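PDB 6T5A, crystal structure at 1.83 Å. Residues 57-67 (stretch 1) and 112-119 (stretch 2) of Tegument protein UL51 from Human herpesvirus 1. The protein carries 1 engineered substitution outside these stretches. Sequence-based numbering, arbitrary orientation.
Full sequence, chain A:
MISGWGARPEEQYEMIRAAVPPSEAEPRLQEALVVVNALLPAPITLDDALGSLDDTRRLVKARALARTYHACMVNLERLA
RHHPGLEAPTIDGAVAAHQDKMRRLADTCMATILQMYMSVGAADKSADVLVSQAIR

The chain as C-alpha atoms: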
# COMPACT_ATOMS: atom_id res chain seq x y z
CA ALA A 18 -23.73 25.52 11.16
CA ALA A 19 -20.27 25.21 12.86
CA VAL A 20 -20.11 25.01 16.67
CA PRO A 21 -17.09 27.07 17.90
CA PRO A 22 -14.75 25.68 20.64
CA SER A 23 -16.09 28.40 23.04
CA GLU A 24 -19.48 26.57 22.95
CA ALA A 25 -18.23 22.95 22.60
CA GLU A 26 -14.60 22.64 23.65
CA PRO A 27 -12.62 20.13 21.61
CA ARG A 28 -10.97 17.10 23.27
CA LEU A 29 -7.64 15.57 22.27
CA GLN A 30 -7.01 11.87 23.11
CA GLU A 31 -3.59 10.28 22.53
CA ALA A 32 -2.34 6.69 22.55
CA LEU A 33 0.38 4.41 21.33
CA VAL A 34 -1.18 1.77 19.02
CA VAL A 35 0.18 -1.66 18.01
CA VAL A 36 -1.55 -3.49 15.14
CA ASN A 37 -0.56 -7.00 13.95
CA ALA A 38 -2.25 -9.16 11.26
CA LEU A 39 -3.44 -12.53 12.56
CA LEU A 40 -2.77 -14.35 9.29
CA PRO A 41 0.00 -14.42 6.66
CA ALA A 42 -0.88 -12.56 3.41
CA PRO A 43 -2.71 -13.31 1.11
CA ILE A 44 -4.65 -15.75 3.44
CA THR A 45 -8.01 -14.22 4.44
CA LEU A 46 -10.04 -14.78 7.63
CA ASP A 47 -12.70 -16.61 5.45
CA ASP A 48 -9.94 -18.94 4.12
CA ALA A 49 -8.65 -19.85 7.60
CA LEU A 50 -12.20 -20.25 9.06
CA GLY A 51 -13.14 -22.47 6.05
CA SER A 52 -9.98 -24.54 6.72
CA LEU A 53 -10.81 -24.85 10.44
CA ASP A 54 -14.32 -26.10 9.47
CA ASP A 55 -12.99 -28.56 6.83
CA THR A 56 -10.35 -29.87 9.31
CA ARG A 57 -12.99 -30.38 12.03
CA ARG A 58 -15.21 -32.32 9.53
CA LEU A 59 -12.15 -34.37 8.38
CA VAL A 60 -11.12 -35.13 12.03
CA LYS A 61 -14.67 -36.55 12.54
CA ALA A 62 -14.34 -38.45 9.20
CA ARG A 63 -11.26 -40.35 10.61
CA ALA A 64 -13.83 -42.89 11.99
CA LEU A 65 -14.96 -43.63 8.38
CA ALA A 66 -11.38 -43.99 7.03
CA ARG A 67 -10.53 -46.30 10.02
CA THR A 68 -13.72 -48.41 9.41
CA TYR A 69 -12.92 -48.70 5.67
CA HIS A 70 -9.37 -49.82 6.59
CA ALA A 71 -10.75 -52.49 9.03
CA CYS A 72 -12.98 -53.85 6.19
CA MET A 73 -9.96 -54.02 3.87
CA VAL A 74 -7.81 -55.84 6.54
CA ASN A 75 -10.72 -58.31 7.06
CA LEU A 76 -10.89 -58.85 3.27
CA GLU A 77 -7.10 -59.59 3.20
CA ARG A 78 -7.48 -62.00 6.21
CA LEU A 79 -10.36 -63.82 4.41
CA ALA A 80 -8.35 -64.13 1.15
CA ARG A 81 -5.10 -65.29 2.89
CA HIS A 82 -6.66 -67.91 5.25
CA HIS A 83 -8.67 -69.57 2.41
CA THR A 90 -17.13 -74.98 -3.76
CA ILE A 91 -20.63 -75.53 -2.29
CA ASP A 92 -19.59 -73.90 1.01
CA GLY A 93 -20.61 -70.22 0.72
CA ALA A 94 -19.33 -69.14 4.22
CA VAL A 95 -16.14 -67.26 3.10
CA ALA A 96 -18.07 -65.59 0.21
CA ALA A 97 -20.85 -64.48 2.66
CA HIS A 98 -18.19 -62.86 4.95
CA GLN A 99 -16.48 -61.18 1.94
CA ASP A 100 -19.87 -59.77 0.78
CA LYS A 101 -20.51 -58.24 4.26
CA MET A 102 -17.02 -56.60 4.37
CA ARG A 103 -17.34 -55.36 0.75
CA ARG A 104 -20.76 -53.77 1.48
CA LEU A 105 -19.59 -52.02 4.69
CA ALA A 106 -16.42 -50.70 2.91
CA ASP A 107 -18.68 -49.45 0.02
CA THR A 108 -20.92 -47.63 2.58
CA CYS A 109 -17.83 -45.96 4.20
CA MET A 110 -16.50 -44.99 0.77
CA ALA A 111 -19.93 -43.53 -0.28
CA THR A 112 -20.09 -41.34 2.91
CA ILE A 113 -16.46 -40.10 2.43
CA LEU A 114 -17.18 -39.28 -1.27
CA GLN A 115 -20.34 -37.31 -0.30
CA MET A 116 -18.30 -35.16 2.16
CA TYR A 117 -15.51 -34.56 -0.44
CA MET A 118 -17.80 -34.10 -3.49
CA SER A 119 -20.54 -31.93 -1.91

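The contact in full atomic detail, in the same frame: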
# COMPACT_ATOMS: atom_id res chain seq x y z
N ARG A 57 -12.12 -29.79 11.01
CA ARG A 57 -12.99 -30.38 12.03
C ARG A 57 -13.89 -31.49 11.44
O ARG A 57 -14.05 -32.54 12.07
CB ARG A 57 -13.77 -29.31 12.81
CG ARG A 57 -12.82 -28.59 13.80
CD ARG A 57 -13.38 -27.36 14.49
NE ARG A 57 -12.40 -26.80 15.43
CZ ARG A 57 -12.55 -25.65 16.07
NH1 ARG A 57 -13.63 -24.89 15.87
NH2 ARG A 57 -11.61 -25.22 16.91
N ARG A 58 -14.39 -31.30 10.22
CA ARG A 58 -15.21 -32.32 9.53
C ARG A 58 -14.35 -33.55 9.17
O ARG A 58 -14.81 -34.68 9.29
CB ARG A 58 -15.85 -31.74 8.27
CG ARG A 58 -17.00 -30.76 8.56
CD ARG A 58 -17.51 -30.13 7.29
NE ARG A 58 -18.20 -31.11 6.44
CZ ARG A 58 -18.59 -30.88 5.19
NH1 ARG A 58 -18.35 -29.71 4.61
NH2 ARG A 58 -19.22 -31.83 4.50
N LEU A 59 -13.08 -33.31 8.74
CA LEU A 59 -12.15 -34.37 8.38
C LEU A 59 -11.64 -35.15 9.60
O LEU A 59 -11.37 -36.34 9.47
CB LEU A 59 -10.97 -33.83 7.57
CG LEU A 59 -11.27 -33.48 6.12
CD1 LEU A 59 -10.32 -32.42 5.63
CD2 LEU A 59 -11.20 -34.72 5.23
N VAL A 60 -11.51 -34.49 10.77
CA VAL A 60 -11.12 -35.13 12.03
C VAL A 60 -12.25 -36.10 12.44
O VAL A 60 -11.96 -37.23 12.86
CB VAL A 60 -10.74 -34.10 13.13
CG1 VAL A 60 -10.73 -34.73 14.52
CG2 VAL A 60 -9.38 -33.45 12.84
N LYS A 61 -13.51 -35.68 12.27
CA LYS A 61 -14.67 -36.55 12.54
C LYS A 61 -14.70 -37.72 11.55
O LYS A 61 -14.96 -38.85 11.97
CB LYS A 61 -15.98 -35.76 12.48
CG LYS A 61 -16.26 -34.95 13.75
CD LYS A 61 -17.52 -34.11 13.62
CE LYS A 61 -17.80 -33.26 14.84
NZ LYS A 61 -16.93 -32.05 14.91
N ALA A 62 -14.37 -37.46 10.27
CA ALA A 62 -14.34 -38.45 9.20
C ALA A 62 -13.25 -39.52 9.37
O ALA A 62 -13.26 -40.50 8.61
CB ALA A 62 -14.20 -37.77 7.85
N ARG A 63 -12.32 -39.35 10.33
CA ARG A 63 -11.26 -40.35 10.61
C ARG A 63 -11.90 -41.69 10.94
O ARG A 63 -11.38 -42.71 10.52
CB ARG A 63 -10.34 -39.91 11.74
CG ARG A 63 -9.43 -38.74 11.40
CD ARG A 63 -8.75 -38.29 12.67
NE ARG A 63 -7.81 -37.19 12.46
CZ ARG A 63 -7.00 -36.73 13.40
NH1 ARG A 63 -7.00 -37.27 14.61
NH2 ARG A 63 -6.18 -35.73 13.14
N ALA A 64 -13.07 -41.68 11.64
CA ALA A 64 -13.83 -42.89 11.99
C ALA A 64 -14.21 -43.71 10.75
O ALA A 64 -14.11 -44.94 10.79
CB ALA A 64 -15.08 -42.52 12.77
N LEU A 65 -14.60 -43.02 9.65
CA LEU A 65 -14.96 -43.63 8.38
C LEU A 65 -13.76 -44.24 7.67
O LEU A 65 -13.87 -45.33 7.11
CB LEU A 65 -15.64 -42.60 7.44
CG LEU A 65 -16.99 -42.04 7.91
CD1 LEU A 65 -17.29 -40.74 7.19
CD2 LEU A 65 -18.12 -43.07 7.71
N ALA A 66 -12.62 -43.51 7.66
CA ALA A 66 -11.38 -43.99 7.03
C ALA A 66 -10.85 -45.23 7.81
O ALA A 66 -10.39 -46.20 7.20
CB ALA A 66 -10.34 -42.88 7.00
N ARG A 67 -10.93 -45.20 9.15
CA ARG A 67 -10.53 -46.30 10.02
C ARG A 67 -11.43 -47.54 9.78
O ARG A 67 -10.92 -48.66 9.71
CB ARG A 67 -10.60 -45.88 11.49
CG ARG A 67 -9.48 -44.95 11.92
CD ARG A 67 -9.92 -44.15 13.13
NE ARG A 67 -8.90 -43.20 13.58
CZ ARG A 67 -9.12 -42.23 14.47
NH1 ARG A 67 -10.33 -42.08 15.00
NH2 ARG A 67 -8.14 -41.41 14.83
N THR A 112 -19.98 -42.44 1.95
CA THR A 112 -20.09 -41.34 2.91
C THR A 112 -18.91 -40.37 2.79
O THR A 112 -19.10 -39.15 2.89
CB THR A 112 -20.29 -41.89 4.33
OG1 THR A 112 -21.35 -42.84 4.30
CG2 THR A 112 -20.63 -40.79 5.35
N ILE A 113 -17.68 -40.91 2.59
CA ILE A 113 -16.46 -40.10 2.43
C ILE A 113 -16.57 -39.30 1.13
O ILE A 113 -16.30 -38.10 1.14
CB ILE A 113 -15.17 -40.98 2.49
CG1 ILE A 113 -15.00 -41.60 3.89
CG2 ILE A 113 -13.92 -40.17 2.06
CD1 ILE A 113 -14.01 -42.78 3.98
N LEU A 114 -17.01 -39.95 0.03
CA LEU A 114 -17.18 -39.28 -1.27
C LEU A 114 -18.20 -38.15 -1.23
O LEU A 114 -17.98 -37.14 -1.89
CB LEU A 114 -17.52 -40.28 -2.38
CG LEU A 114 -16.41 -41.26 -2.79
CD1 LEU A 114 -17.00 -42.46 -3.53
CD2 LEU A 114 -15.34 -40.58 -3.61
N GLN A 115 -19.29 -38.31 -0.46
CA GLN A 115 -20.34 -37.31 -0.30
C GLN A 115 -19.79 -36.06 0.40
O GLN A 115 -20.10 -34.94 -0.02
CB GLN A 115 -21.55 -37.90 0.44
CG GLN A 115 -22.81 -37.03 0.39
CD GLN A 115 -24.02 -37.69 1.00
OE1 GLN A 115 -23.94 -38.72 1.70
NE2 GLN A 115 -25.18 -37.11 0.76
N MET A 116 -18.95 -36.25 1.44
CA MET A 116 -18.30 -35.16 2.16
C MET A 116 -17.30 -34.42 1.26
O MET A 116 -17.29 -33.19 1.26
CB MET A 116 -17.61 -35.68 3.43
CG MET A 116 -16.89 -34.61 4.23
SD MET A 116 -15.77 -35.26 5.49
CE MET A 116 -14.59 -36.12 4.47
N TYR A 117 -16.49 -35.15 0.47
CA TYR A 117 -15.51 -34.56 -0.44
C TYR A 117 -16.17 -33.87 -1.63
O TYR A 117 -15.85 -32.71 -1.92
CB TYR A 117 -14.50 -35.61 -0.92
CG TYR A 117 -13.28 -35.75 -0.04
CD1 TYR A 117 -13.27 -36.64 1.04
CD2 TYR A 117 -12.13 -35.01 -0.28
CE1 TYR A 117 -12.14 -36.79 1.85
CE2 TYR A 117 -10.99 -35.17 0.51
CZ TYR A 117 -11.00 -36.05 1.58
OH TYR A 117 -9.89 -36.18 2.36
N MET A 118 -17.07 -34.58 -2.32
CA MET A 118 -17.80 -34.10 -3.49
C MET A 118 -19.21 -33.68 -3.05
O MET A 118 -20.18 -34.42 -3.24
CB MET A 118 -17.85 -35.18 -4.59
CG MET A 118 -16.48 -35.72 -4.99
SD MET A 118 -16.55 -37.46 -5.52
CE MET A 118 -17.04 -37.25 -7.24
N SER A 119 -19.29 -32.51 -2.41
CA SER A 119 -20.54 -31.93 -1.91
C SER A 119 -21.39 -31.34 -3.03
O SER A 119 -20.86 -30.96 -4.08
CB SER A 119 -20.26 -30.88 -0.84
OG SER A 119 -19.62 -31.46 0.29

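What holds the centre of this contact together? Met-116 does much of the work, with more area covered by the other stretch than any other residue here. Its CA-to-CB bond points toward the opposing helix, and with chi1 and chi2 both t the chain extends before chi3 turns to p. The terminal methyl touches two residues three apart in sequence: Met-116 CE lies 3.7 Å from Leu-59 CD2 and 3.8 Å from Ala-62 CB. The CA-to-CB bond of Ala-62 points toward the other stretch and almost straight at that methyl.

How does the packing continue along the helices? The CA-to-CB bond of Leu-65 points toward stretch 2, and its CB lies 3.7 Å from Ile-113 CG1, where the backbones come close, the CA atoms of Leu-65 and Ile-113 being 7.1 Å apart. The CA-to-CB bond of Ile-113 points sideways, but the end of the side chain comes nearer, so that CD1 of Ile-113 reaches within 4.0 Å of the backbone N of Ala-66. Beside this pair, Leu-65 CD1 meets Thr-112 CG2 at 3.8 Å; the threonine offers its methyl here, while its hydroxyl is hydrogen-bonded elsewhere in the structure.

How can Tyr-117 take part when its CA-to-CB bond points away? The length of the side chain carries its end back toward stretch 1, placing Tyr-117 OH 3.5 Å and CZ 3.9 Å from Leu-59 CD2. The methyl approaches the ring obliquely.

What happens at the polar edge? Arg-58 brings its guanidinium obliquely against Met-116, with Arg-58 NH2 3.6 Å from Met-116 CG. Ser-119 OG sits near the guanidinium plane but 4.2 Å from Arg-58 NH2, too far for a hydrogen bond; it instead donates a weak one to Met-116 O at 3.1 Å. No hydrogen bond joins the two stretches, so their direct contact rests on packing.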